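PDB 3G68: putative phosphosugar isomerase, which probably isomerises phosphorylated sugars, as a double-SIS-domain protein related to the isomerase half of glutamine-fructose-6-phosphate transaminase. Local coordinates for residues Glu10-Met15 and Asn185-Val190; Ile161-Glu164 and Ser169-Lys172; Thr239-Glu244 and His248-Ala253. One frame throughout, in Å; residues are numbered along the deposited sequence. Where two conformers were deposited one is given.

Overall arrangement
Contact 1 is the buried one of the three: it sets helix 4-20 against the first turn of helix 187-200, segments 170 residues apart in the chain, and is wholly apolar between them. Contacts 2 and 3 are surface contacts between near neighbours in sequence. Contact 2 joins helix 145-165 to helix 170-184; contact 3 folds helix 243-250 back on strand 238-242, at an edge of the second parallel sheet. No helix or strand serves two contacts, though helix 187-200 follows helix 170-184. Contact 2 is thin, an aliphatic arginine chain beside a serine, with its hydrogen bonds in the helix cap and to a bound diol; contact 3 mixes ring packing with polar and water-mediated links.

Contact 1 (Glu10-Met15 and Asn185-Val190); sequences ETPVRM and NRFEAV
Pro12 lies on Phe187, and these two rings carry most of the contact between 10-15, on helix 4-20, and 185-190, which enters helix 187-200. The apolar contact comes first. Pro12 CD rides over one face of the Phe187 ring, displaced toward the rim, as a CH-pi contact 4.2 Å from the ring centroid. The neighbouring Pro12 CG reaches Phe187 CD1 at 3.7 Å and also lies against Phe187 CG and CB, where the ring joins the chain. The two side chains cross at about a right angle. Phe187 is brought there by a first torsion of -174°, which sends CG anti to the backbone N and carries the ring out toward helix 4-20. At the far end of the ring, Thr11 CB approaches Phe187 CZ obliquely at 4.2 Å. Tyr148 of helix 145-165 meets the same phenylalanine edge-to-face, and Val316 of helix 316-324 packs on it too.

No hydrogen bond crosses between 10-15 and 185-190; the polar bonds of 10-15 lie along helix 4-20 or run to Lys145 of helix 145-165. Thr11 OG1 is bonded to the backbone O of Tyr7, one turn earlier. Away from Phe187, Arg14 NE binds Glu10 OE1 in a 3.2 Å salt bridge, with the N-H nearly straight (164°). The oxygen lies close to the guanidinium plane but is met from above its own carboxylate. Glu10 OE2 also pairs with Lys145, and Arg14 NH1 with Glu17, so both charges have a second partner.

Pro12 has no N-H to offer the preceding turn, and helix 4-20 is kinked at this point. The chemistry implies an association that rests on apolar contact between a buried phenylalanine and a partly exposed proline, the charges being paired away from it.

Contact 2 (Ile161-Glu164 and Ser169-Lys172); sequences IARE and SSEK. With EDO (1,2-ethanediol), chain J.
This is a light surface contact between the last turns of helix 145-165 and the first turn of helix 170-184, where Arg163 lies against Ser170. The touching is done by the aliphatic part of the arginine: CD comes to 3.9 Å from Ser170 OG, and no hydrogen bond crosses. The chain runs out anti as far as CD, then bends at chi3 (61°), turning the guanidinium to Asp23, its salt-bridge partner, and to Tyr173, which it meets in a cation-pi contact.

Ser169 caps the second helix. Its OG sits between the backbone N and the carbonyl carbon, chi1 66°, and there accepts Lys172 N at 3.0 Å.

An ethanediol, probably from the crystallisation liquor, takes up another N-H of the first turn: Glu171 N donates to its O1 at 2.9 Å, while its O2 makes a weak bond to Glu171 OE1. The diol is also hydrogen-bonded to Ser24 OG of the second subunit, which places this helix start beside a subunit boundary. The arrangement is that of two consecutive helices linked by a short turn, the second opened by a serine N-cap.

Contact 3 (Thr239-Glu244 and His248-Ala253); sequences TGYEFE and HGIYNA
Glu244 N donates to Glu242 OE2 at 3.0 Å and 164°, meeting it from above the carboxylate plane, and so starts the short helix whose next turn brings His248 back to Glu244. Glu242 is the N-cap where strand 238-242, at the edge of the second parallel sheet of this double-SIS protein, gives way to helix 243-250. At the i to i+4 step the carbonyl O of Glu244 receives only a weak hydrogen bond from His248 N, 3.4 Å long with an angle of 139°. The same oxygen lies in the imidazole plane at the ring edge, 3.3 Å from His248 CD2. Around His248-Ile250 the helix is weakly bonded and widens into a pi-type turn before a 3-10 segment.

The two side chains also come near each other. Glu244 OE2 lies 3.6 Å from His248 NE2, with the carboxylate and ring planes inclined by 62°, and a water links the same two atoms, its bond to the carboxylate being weak. The other oxygen, OE1, forms a salt bridge with Arg270, the stronger hold on the carboxylate.

The apolar half joins strand to helix. Tyr241 and Ile250 come at each other from opposite directions, and both pack on Arg212 of the neighbouring strand 210-215. Ile250 lays CG2, which points away from its own N across the CA-CB bond, over one face of the tyrosine ring, 4.0 Å from the centroid. The other branch runs along the CD2-CE2 side of the ring, where packing is tight: Ile250 CD1 stands 3.4 Å from Tyr241 CE2.

Contact 1 (Glu10-Met15 and Asn185-Val190)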
loop_
_atom_site.group_PDB
_atom_site.type_symbol
_atom_site.label_atom_id
_atom_site.label_comp_id
_atom_site.label_asym_id
_atom_site.label_seq_id
_atom_site.Cartn_x
_atom_site.Cartn_y
_atom_site.Cartn_z
ATOM N N GLU B 10 26.635 -19.429 -25.294
ATOM C CA GLU B 10 26.900 -18.033 -25.721
ATOM C C GLU B 10 25.944 -17.550 -26.829
ATOM O O GLU B 10 25.783 -16.339 -27.063
ATOM C CB GLU B 10 28.317 -17.976 -26.328
ATOM C CG GLU B 10 28.880 -16.611 -26.501
ATOM C CD GLU B 10 30.218 -16.587 -27.214
ATOM O OE1 GLU B 10 30.686 -15.463 -27.463
ATOM O OE2 GLU B 10 30.807 -17.631 -27.539
ATOM N N THR B 11 25.355 -18.502 -27.554
ATOM C CA THR B 11 24.577 -18.223 -28.749
ATOM C C THR B 11 23.416 -17.202 -28.571
ATOM O O THR B 11 23.379 -16.224 -29.313
ATOM C CB THR B 11 24.191 -19.536 -29.498
ATOM O OG1 THR B 11 25.401 -20.267 -29.767
ATOM C CG2 THR B 11 23.517 -19.215 -30.827
ATOM N N PRO B 12 22.503 -17.379 -27.584
ATOM C CA PRO B 12 21.486 -16.326 -27.432
ATOM C C PRO B 12 22.023 -14.871 -27.261
ATOM O O PRO B 12 21.499 -13.962 -27.917
ATOM C CB PRO B 12 20.666 -16.804 -26.223
ATOM C CG PRO B 12 20.825 -18.309 -26.281
ATOM C CD PRO B 12 22.280 -18.472 -26.625
ATOM N N VAL B 13 23.092 -14.669 -26.494
ATOM C CA VAL B 13 23.650 -13.299 -26.275
ATOM C C VAL B 13 24.140 -12.707 -27.616
ATOM O O VAL B 13 23.829 -11.579 -27.980
ATOM C CB VAL B 13 24.792 -13.307 -25.191
ATOM C CG1 VAL B 13 25.430 -11.931 -25.028
ATOM C CG2 VAL B 13 24.256 -13.799 -23.867
ATOM N N ARG B 14 24.848 -13.513 -28.384
ATOM C CA ARG B 14 25.363 -13.086 -29.696
ATOM C C ARG B 14 24.239 -12.804 -30.669
ATOM O O ARG B 14 24.293 -11.818 -31.413
ATOM C CB ARG B 14 26.348 -14.106 -30.299
ATOM C CG ARG B 14 27.731 -14.141 -29.641
ATOM C CD ARG B 14 28.462 -12.802 -29.718
ATOM N NE ARG B 14 29.809 -12.896 -29.168
ATOM C CZ ARG B 14 30.689 -11.895 -29.102
ATOM N NH1 ARG B 14 30.390 -10.675 -29.545
ATOM N NH2 ARG B 14 31.886 -12.123 -28.570
HETATM N N MSE B 15 23.192 -13.635 -30.658
HETATM C CA MSE B 15 22.061 -13.461 -31.583
HETATM C C MSE B 15 21.338 -12.131 -31.337
HETATM O O MSE B 15 21.020 -11.396 -32.283
HETATM C CB MSE B 15 21.101 -14.646 -31.502
HETATM C CG MSE B 15 21.698 -15.948 -32.047
HETATM SE SE MSE B 15 20.377 -17.387 -32.125
HETATM C CE MSE B 15 19.196 -16.548 -33.530
ATOM N N ASN B 185 14.780 -16.919 -26.851
ATOM C CA ASN B 185 14.588 -16.980 -25.413
ATOM C C ASN B 185 14.272 -18.379 -24.861
ATOM O O ASN B 185 14.343 -18.605 -23.661
ATOM C CB ASN B 185 13.503 -16.009 -24.947
ATOM C CG ASN B 185 13.644 -15.682 -23.467
ATOM O OD1 ASN B 185 14.741 -15.366 -23.003
ATOM N ND2 ASN B 185 12.557 -15.758 -22.733
ATOM N N ARG B 186 13.897 -19.298 -25.746
ATOM C CA ARG B 186 13.627 -20.696 -25.357
ATOM C C ARG B 186 14.858 -21.584 -25.440
ATOM O O ARG B 186 14.833 -22.735 -24.983
ATOM C CB ARG B 186 12.537 -21.284 -26.258
ATOM C CG ARG B 186 11.234 -20.529 -26.088
ATOM C CD ARG B 186 10.148 -21.233 -26.820
ATOM N NE ARG B 186 8.862 -20.625 -26.569
ATOM C CZ ARG B 186 7.708 -21.119 -26.993
ATOM N NH1 ARG B 186 7.666 -22.242 -27.693
ATOM N NH2 ARG B 186 6.580 -20.481 -26.697
ATOM N N PHE B 187 15.933 -21.067 -26.026
ATOM C CA PHE B 187 17.153 -21.844 -26.256
ATOM C C PHE B 187 17.673 -22.483 -24.974
ATOM O O PHE B 187 17.907 -23.686 -24.936
ATOM C CB PHE B 187 18.183 -20.938 -26.937
ATOM C CG PHE B 187 19.448 -21.622 -27.379
ATOM C CD1 PHE B 187 20.432 -21.982 -26.458
ATOM C CD2 PHE B 187 19.712 -21.809 -28.761
ATOM C CE1 PHE B 187 21.630 -22.575 -26.886
ATOM C CE2 PHE B 187 20.886 -22.405 -29.191
ATOM C CZ PHE B 187 21.853 -22.784 -28.277
ATOM N N GLU B 188 17.846 -21.679 -23.924
ATOM C CA GLU B 188 18.343 -22.160 -22.620
ATOM C C GLU B 188 17.460 -23.238 -22.038
ATOM O O GLU B 188 17.970 -24.253 -21.563
ATOM C CB GLU B 188 18.404 -20.982 -21.629
ATOM C CG GLU B 188 18.860 -21.319 -20.215
ATOM C CD GLU B 188 20.357 -21.462 -20.082
ATOM O OE1 GLU B 188 21.092 -21.125 -21.044
ATOM O OE2 GLU B 188 20.793 -21.892 -18.995
ATOM N N ALA B 189 16.140 -23.009 -22.036
ATOM C CA ALA B 189 15.192 -24.010 -21.508
ATOM C C ALA B 189 15.307 -25.351 -22.272
ATOM O O ALA B 189 15.319 -26.446 -21.654
ATOM C CB ALA B 189 13.757 -23.478 -21.555
ATOM N N VAL B 190 15.415 -25.260 -23.603
ATOM C CA VAL B 190 15.594 -26.466 -24.439
ATOM C C VAL B 190 16.927 -27.186 -24.115
ATOM O O VAL B 190 16.984 -28.414 -24.025
ATOM C CB VAL B 190 15.421 -26.126 -25.954
ATOM C CG1 VAL B 190 15.867 -27.323 -26.853
ATOM C CG2 VAL B 190 13.972 -25.696 -26.229
#

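Contact 2 (Ile161-Glu164 and Ser169-Lys172)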
loop_
_atom_site.group_PDB
_atom_site.type_symbol
_atom_site.label_atom_id
_atom_site.label_comp_id
_atom_site.label_asym_id
_atom_site.label_seq_id
_atom_site.Cartn_x
_atom_site.Cartn_y
_atom_site.Cartn_z
ATOM N N ILE B 161 15.699 -6.214 -46.464
ATOM C CA ILE B 161 15.361 -5.987 -47.870
ATOM C C ILE B 161 13.857 -5.799 -47.976
ATOM O O ILE B 161 13.412 -4.821 -48.539
ATOM C CB ILE B 161 15.784 -7.139 -48.773
ATOM C CG1 ILE B 161 17.298 -7.159 -48.941
ATOM C CG2 ILE B 161 15.162 -7.000 -50.155
ATOM C CD1 ILE B 161 17.800 -8.466 -49.551
ATOM N N ALA B 162 13.096 -6.719 -47.388
ATOM C CA ALA B 162 11.634 -6.696 -47.435
ATOM C C ALA B 162 11.049 -5.359 -46.957
ATOM O O ALA B 162 10.135 -4.796 -47.580
ATOM C CB ALA B 162 11.069 -7.863 -46.610
ATOM N N ARG B 163 11.561 -4.858 -45.840
ATOM C CA ARG B 163 11.078 -3.581 -45.314
ATOM C C ARG B 163 11.447 -2.437 -46.265
ATOM O O ARG B 163 10.595 -1.622 -46.598
ATOM C CB ARG B 163 11.602 -3.331 -43.891
ATOM C CG ARG B 163 11.074 -2.025 -43.224
ATOM C CD ARG B 163 11.561 -1.897 -41.773
ATOM N NE ARG B 163 13.020 -1.841 -41.752
ATOM C CZ ARG B 163 13.775 -1.743 -40.670
ATOM N NH1 ARG B 163 13.232 -1.665 -39.463
ATOM N NH2 ARG B 163 15.096 -1.695 -40.805
ATOM N N GLU B 164 12.701 -2.386 -46.710
ATOM C CA GLU B 164 13.185 -1.307 -47.589
ATOM C C GLU B 164 12.398 -1.236 -48.862
ATOM O O GLU B 164 11.998 -0.145 -49.303
ATOM C CB GLU B 164 14.668 -1.514 -47.904
ATOM C CG GLU B 164 15.333 -0.534 -48.911
ATOM C CD GLU B 164 15.469 0.917 -48.436
ATOM O OE1 GLU B 164 15.217 1.216 -47.242
ATOM O OE2 GLU B 164 15.866 1.752 -49.295
ATOM N N SER B 169 5.661 -3.894 -43.758
ATOM C CA SER B 169 5.641 -2.610 -43.067
ATOM C C SER B 169 6.707 -2.587 -41.981
ATOM O O SER B 169 7.308 -3.617 -41.647
ATOM C CB SER B 169 4.297 -2.372 -42.379
ATOM O OG SER B 169 4.085 -3.299 -41.328
ATOM N N SER B 170 6.908 -1.417 -41.405
ATOM C CA SER B 170 7.847 -1.297 -40.292
ATOM C C SER B 170 7.356 -2.092 -39.091
ATOM O O SER B 170 8.186 -2.698 -38.412
ATOM C CB SER B 170 8.111 0.164 -39.902
ATOM O OG SER B 170 8.810 0.785 -40.966
ATOM N N GLU B 171 6.045 -2.091 -38.821
ATOM C CA GLU B 171 5.545 -2.838 -37.675
ATOM C C GLU B 171 5.653 -4.339 -37.907
ATOM O O GLU B 171 5.908 -5.076 -36.967
ATOM C CB GLU B 171 4.132 -2.405 -37.276
ATOM C CG GLU B 171 4.134 -1.007 -36.625
ATOM C CD GLU B 171 2.764 -0.537 -36.160
ATOM O OE1 GLU B 171 1.753 -1.217 -36.450
ATOM O OE2 GLU B 171 2.690 0.533 -35.518
ATOM N N LYS B 172 5.464 -4.773 -39.157
ATOM C CA LYS B 172 5.579 -6.196 -39.505
ATOM C C LYS B 172 7.023 -6.649 -39.322
ATOM O O LYS B 172 7.237 -7.718 -38.783
ATOM C CB LYS B 172 5.081 -6.490 -40.923
ATOM C CG LYS B 172 5.167 -7.978 -41.342
ATOM C CD LYS B 172 4.250 -8.893 -40.521
ATOM C CE LYS B 172 4.342 -10.351 -41.003
ATOM N NZ LYS B 172 3.649 -11.323 -40.085
HETATM C C1 EDO J . 3.315 0.646 -39.702
HETATM O O1 EDO J . 4.705 0.316 -39.821
HETATM C C2 EDO J . 2.489 -0.497 -40.223
HETATM O O2 EDO J . 1.249 -0.548 -39.531
#

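Contact 3 (Thr239-Glu244 and His248-Ala253)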
loop_
_atom_site.group_PDB
_atom_site.type_symbol
_atom_site.label_atom_id
_atom_site.label_comp_id
_atom_site.label_asym_id
_atom_site.label_seq_id
_atom_site.Cartn_x
_atom_site.Cartn_y
_atom_site.Cartn_z
ATOM N N THR B 239 23.674 -40.064 -41.306
ATOM C CA THR B 239 23.030 -39.421 -42.441
ATOM C C THR B 239 21.677 -38.869 -42.021
ATOM O O THR B 239 20.975 -39.475 -41.215
ATOM C CB THR B 239 22.883 -40.411 -43.593
ATOM O OG1 THR B 239 24.183 -40.943 -43.892
ATOM C CG2 THR B 239 22.339 -39.709 -44.834
ATOM N N GLY B 240 21.313 -37.707 -42.570
ATOM C CA GLY B 240 20.016 -37.053 -42.296
ATOM C C GLY B 240 19.117 -37.172 -43.503
ATOM O O GLY B 240 19.605 -37.136 -44.645
ATOM N N TYR B 241 17.813 -37.321 -43.268
ATOM C CA TYR B 241 16.826 -37.497 -44.342
ATOM C C TYR B 241 15.546 -36.745 -44.052
ATOM O O TYR B 241 15.118 -36.664 -42.893
ATOM C CB TYR B 241 16.385 -38.972 -44.413
ATOM C CG TYR B 241 17.514 -39.948 -44.637
ATOM C CD1 TYR B 241 18.233 -40.455 -43.553
ATOM C CD2 TYR B 241 17.880 -40.342 -45.899
ATOM C CE1 TYR B 241 19.271 -41.348 -43.727
ATOM C CE2 TYR B 241 18.950 -41.247 -46.094
ATOM C CZ TYR B 241 19.640 -41.732 -44.986
ATOM O OH TYR B 241 20.670 -42.602 -45.143
ATOM N N GLU B 242 14.916 -36.209 -45.101
ATOM C CA GLU B 242 13.541 -35.692 -44.957
ATOM C C GLU B 242 12.626 -36.952 -44.859
ATOM O O GLU B 242 12.969 -38.030 -45.366
ATOM C CB GLU B 242 13.200 -34.716 -46.101
ATOM C CG GLU B 242 11.746 -34.149 -46.137
ATOM C CD GLU B 242 10.747 -35.099 -46.768
ATOM O OE1 GLU B 242 11.155 -35.890 -47.633
ATOM O OE2 GLU B 242 9.559 -35.086 -46.390
ATOM N N PHE B 243 11.471 -36.813 -44.205
ATOM C CA PHE B 243 10.541 -37.915 -43.926
ATOM C C PHE B 243 10.132 -38.743 -45.147
ATOM O O PHE B 243 10.259 -39.974 -45.157
ATOM C CB PHE B 243 9.277 -37.343 -43.249
ATOM C CG PHE B 243 8.386 -38.366 -42.643
ATOM C CD1 PHE B 243 7.397 -38.976 -43.398
ATOM C CD2 PHE B 243 8.519 -38.724 -41.315
ATOM C CE1 PHE B 243 6.560 -39.945 -42.835
ATOM C CE2 PHE B 243 7.667 -39.684 -40.747
ATOM C CZ PHE B 243 6.694 -40.291 -41.523
ATOM N N GLU B 244 9.631 -38.058 -46.164
ATOM C CA GLU B 244 9.248 -38.727 -47.412
ATOM C C GLU B 244 10.388 -39.468 -48.094
ATOM O O GLU B 244 10.179 -40.600 -48.534
ATOM C CB GLU B 244 8.583 -37.779 -48.402
ATOM C CG GLU B 244 7.077 -37.856 -48.398
ATOM C CD GLU B 244 6.558 -39.153 -48.937
ATOM O OE1 GLU B 244 5.514 -39.587 -48.438
ATOM O OE2 GLU B 244 7.185 -39.765 -49.828
ATOM N N HIS B 248 11.368 -43.650 -49.325
ATOM C CA HIS B 248 11.842 -44.130 -50.618
ATOM C C HIS B 248 13.162 -44.927 -50.526
ATOM O O HIS B 248 14.191 -44.508 -51.060
ATOM C CB HIS B 248 11.931 -42.971 -51.606
ATOM C CG HIS B 248 10.597 -42.535 -52.125
ATOM N ND1 HIS B 248 10.108 -42.952 -53.345
ATOM C CD2 HIS B 248 9.640 -41.747 -51.583
ATOM C CE1 HIS B 248 8.912 -42.425 -53.535
ATOM N NE2 HIS B 248 8.606 -41.688 -52.484
ATOM N N GLY B 249 13.101 -46.042 -49.788
ATOM C CA GLY B 249 14.145 -47.052 -49.753
ATOM C C GLY B 249 15.081 -47.132 -48.575
ATOM O O GLY B 249 15.752 -48.160 -48.419
ATOM N N ILE B 250 15.151 -46.079 -47.754
ATOM C CA ILE B 250 16.148 -46.048 -46.669
ATOM C C ILE B 250 15.836 -47.103 -45.605
ATOM O O ILE B 250 16.755 -47.665 -44.995
ATOM C CB ILE B 250 16.320 -44.639 -46.018
ATOM C CG1 ILE B 250 16.594 -43.539 -47.066
ATOM C CG2 ILE B 250 17.461 -44.644 -44.889
ATOM C CD1 ILE B 250 17.756 -43.780 -48.038
ATOM N N TYR B 251 14.549 -47.352 -45.369
ATOM C CA TYR B 251 14.094 -48.355 -44.393
ATOM C C TYR B 251 14.729 -49.740 -44.599
ATOM O O TYR B 251 14.782 -50.524 -43.652
ATOM C CB TYR B 251 12.555 -48.525 -44.437
ATOM C CG TYR B 251 12.037 -49.102 -45.724
ATOM C CD1 TYR B 251 11.642 -48.269 -46.773
ATOM C CD2 TYR B 251 11.961 -50.490 -45.914
ATOM C CE1 TYR B 251 11.199 -48.793 -47.965
ATOM C CE2 TYR B 251 11.538 -51.017 -47.115
ATOM C CZ TYR B 251 11.123 -50.159 -48.127
ATOM O OH TYR B 251 10.680 -50.661 -49.327
ATOM N N ASN B 252 15.130 -50.065 -45.838
ATOM C CA ASN B 252 15.752 -51.355 -46.154
ATOM C C ASN B 252 17.005 -51.603 -45.336
ATOM O O ASN B 252 17.321 -52.748 -45.083
ATOM C CB ASN B 252 16.123 -51.476 -47.639
ATOM C CG ASN B 252 14.934 -51.576 -48.545
ATOM O OD1 ASN B 252 14.617 -50.659 -49.310
ATOM N ND2 ASN B 252 14.238 -52.668 -48.443
ATOM N N ALA B 253 17.744 -50.539 -44.968
ATOM C CA ALA B 253 18.995 -50.689 -44.235
ATOM C C ALA B 253 18.864 -50.628 -42.704
ATOM O O ALA B 253 19.882 -50.702 -42.016
ATOM C CB ALA B 253 20.033 -49.630 -44.716
HETATM O O HOH W 1 5.466 -41.187 -52.342
#